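Local coordinates for fiber protein (Raptor adenovirus a, PDB 5FLD) that forms the trimeric head domain of the viral fibre, which probably attaches the virion to receptors on the host cell, at residues Cys106-Thr111 and Glu117-Gln122. The protein carries 2 engineered substitutions. Sequence-based numbering, arbitrary orientation.
Sequences CIFITT and ELCMMQ
The antiparallel beta hairpin of strands 102-109 and 114-125 pairs Cys106 with Glu117 as a hydrogen-bonded pair, their CA atoms 5.5 Å apart. Cys106 N donates to Glu117 O over 2.9 Å, almost straight at 177°. Glu117 N returns a bond of 2.9 Å to Cys106 O, so both backbone groups of each residue are used. Beyond this pair the segments diverge, and side chains on the buried face with Cys106 and Glu117 fill the angle between them. In one of the two conformers of Cys119, SG meets the edge of the Phe108 ring in its plane, 3.7 Å from CE2, a sulfur-aromatic contact that holds for that conformer alone. The Glu117 chain, extended beyond CG, crosses Phe108 at about a right angle and brings OE1 to 3.9 Å from CE2, with carboxylate and ring planes 49° apart. The stronger partner of that carboxylate is Arg137, which forms a salt bridge with OE2 and also a cation-pi contact with Phe108. From farther along its strand, Met121 reaches back with an extended chain and sets its methyl CE 3.4 Å from Cys106 SG, a tight contact; the Cys106 thiol, anti to its own carbonyl carbon (chi1 -61°), is turned to meet it. Met148 and Ile150 of strand 147-159 pack against Phe108 and Met121, respectively. On the reverse side of strand 114-125, Leu118 packs against Leu118 of the second subunit and Met120 of the third, placing this hairpin at the trimer interface of the antiparallel beta fold of an adenovirus fibre head.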
loop_
_atom_site.group_PDB
_atom_site.type_symbol
_atom_site.label_atom_id
_atom_site.label_comp_id
_atom_site.label_asym_id
_atom_site.label_seq_id
_atom_site.Cartn_x
_atom_site.Cartn_y
_atom_site.Cartn_z
ATOM N N CYS A 106 1.997 11.254 2.186
ATOM C CA CYS A 106 2.083 12.631 1.731
ATOM C C CYS A 106 1.907 13.581 2.875
ATOM O O CYS A 106 1.239 13.294 3.893
ATOM C CB CYS A 106 1.006 12.931 0.693
ATOM S SG CYS A 106 1.218 11.876 -0.768
ATOM N N ILE A 107 2.495 14.754 2.678
ATOM C CA ILE A 107 2.285 15.865 3.558
ATOM C C ILE A 107 1.574 16.947 2.772
ATOM O O ILE A 107 2.041 17.349 1.698
ATOM C CB ILE A 107 3.593 16.442 4.154
ATOM C CG1 ILE A 107 4.344 15.435 5.048
ATOM C CG2 ILE A 107 3.276 17.667 4.972
ATOM C CD1 ILE A 107 5.811 15.759 5.193
ATOM N N PHE A 108 0.458 17.417 3.315
ATOM C CA PHE A 108 -0.313 18.527 2.750
ATOM C C PHE A 108 -0.173 19.739 3.636
ATOM O O PHE A 108 -0.536 19.718 4.809
ATOM C CB PHE A 108 -1.803 18.199 2.553
ATOM C CG PHE A 108 -2.048 17.048 1.619
ATOM C CD1 PHE A 108 -2.176 17.247 0.268
ATOM C CD2 PHE A 108 -2.132 15.735 2.108
ATOM C CE1 PHE A 108 -2.359 16.165 -0.598
ATOM C CE2 PHE A 108 -2.311 14.666 1.233
ATOM C CZ PHE A 108 -2.426 14.874 -0.103
ATOM N N ILE A 109 0.383 20.801 3.069
ATOM C CA ILE A 109 0.526 22.064 3.788
ATOM C C ILE A 109 -0.568 22.986 3.295
ATOM O O ILE A 109 -0.679 23.300 2.078
ATOM C CB ILE A 109 1.902 22.706 3.512
ATOM C CG1 ILE A 109 3.014 21.720 3.879
ATOM C CG2 ILE A 109 2.016 24.021 4.278
ATOM C CD1 ILE A 109 4.396 22.279 3.735
ATOM N N THR A 110 -1.367 23.465 4.243
ATOM C CA THR A 110 -2.353 24.490 3.949
ATOM C C THR A 110 -1.932 25.751 4.709
ATOM O O THR A 110 -0.945 25.727 5.431
ATOM C CB THR A 110 -3.780 24.068 4.372
ATOM O OG1 THR A 110 -3.858 23.968 5.799
ATOM C CG2 THR A 110 -4.124 22.704 3.740
ATOM N N THR A 111 -2.665 26.842 4.546
ATOM C CA THR A 111 -2.331 28.060 5.302
ATOM C C THR A 111 -2.245 27.791 6.802
ATOM O O THR A 111 -1.284 28.220 7.467
ATOM C CB THR A 111 -3.322 29.188 5.004
ATOM O OG1 THR A 111 -3.267 29.463 3.607
ATOM C CG2 THR A 111 -2.946 30.455 5.808
ATOM N N GLU A 117 -0.539 12.115 5.838
ATOM C CA GLU A 117 -1.591 11.124 5.492
ATOM C C GLU A 117 -1.085 10.075 4.541
ATOM O O GLU A 117 -0.389 10.376 3.575
ATOM C CB GLU A 117 -2.734 11.788 4.704
ATOM C CG GLU A 117 -3.496 12.842 5.409
ATOM C CD GLU A 117 -4.587 13.441 4.573
ATOM O OE1 GLU A 117 -4.940 12.918 3.490
ATOM O OE2 GLU A 117 -5.123 14.433 5.043
ATOM N N LEU A 118 -1.523 8.833 4.744
ATOM C CA LEU A 118 -1.441 7.834 3.685
ATOM C C LEU A 118 -2.554 8.092 2.677
ATOM O O LEU A 118 -3.697 8.336 3.051
ATOM C CB LEU A 118 -1.518 6.377 4.220
ATOM C CG LEU A 118 -0.334 5.830 5.016
ATOM C CD1 LEU A 118 -0.417 4.313 5.140
ATOM C CD2 LEU A 118 0.968 6.170 4.349
ATOM N N CYS A 119 -2.181 8.029 1.411
ATOM C CA CYS A 119 -3.046 8.284 0.247
ATOM C C CYS A 119 -2.787 7.231 -0.792
ATOM O O CYS A 119 -1.731 6.585 -0.752
ATOM C CB CYS A 119 -2.678 9.602 -0.408
ATOM S SG CYS A 119 -2.838 11.030 0.661
ATOM N N MET A 120 -3.680 7.083 -1.755
ATOM C CA MET A 120 -3.353 6.254 -2.905
ATOM C C MET A 120 -3.164 7.165 -4.107
ATOM O O MET A 120 -3.807 8.212 -4.216
ATOM C CB MET A 120 -4.370 5.173 -3.130
ATOM C CG MET A 120 -4.284 4.116 -2.007
ATOM S SD MET A 120 -5.016 2.557 -2.408
ATOM C CE MET A 120 -3.616 1.846 -3.269
ATOM N N MET A 121 -2.235 6.784 -4.973
ATOM C CA MET A 121 -1.912 7.562 -6.187
ATOM C C MET A 121 -1.940 6.657 -7.395
ATOM O O MET A 121 -1.594 5.492 -7.295
ATOM C CB MET A 121 -0.514 8.124 -6.081
ATOM C CG MET A 121 -0.309 9.048 -4.933
ATOM S SD MET A 121 1.345 9.750 -5.144
ATOM C CE MET A 121 1.021 11.106 -4.077
ATOM N N GLN A 122 -2.284 7.216 -8.559
ATOM C CA GLN A 122 -2.432 6.448 -9.766
ATOM C C GLN A 122 -2.238 7.351 -10.964
ATOM O O GLN A 122 -2.739 8.473 -10.957
ATOM C CB GLN A 122 -3.835 5.837 -9.821
ATOM C CG GLN A 122 -3.981 4.822 -10.924
ATOM C CD GLN A 122 -5.307 4.095 -10.863
ATOM O OE1 GLN A 122 -6.265 4.539 -10.205
ATOM N NE2 GLN A 122 -5.366 2.961 -11.535
#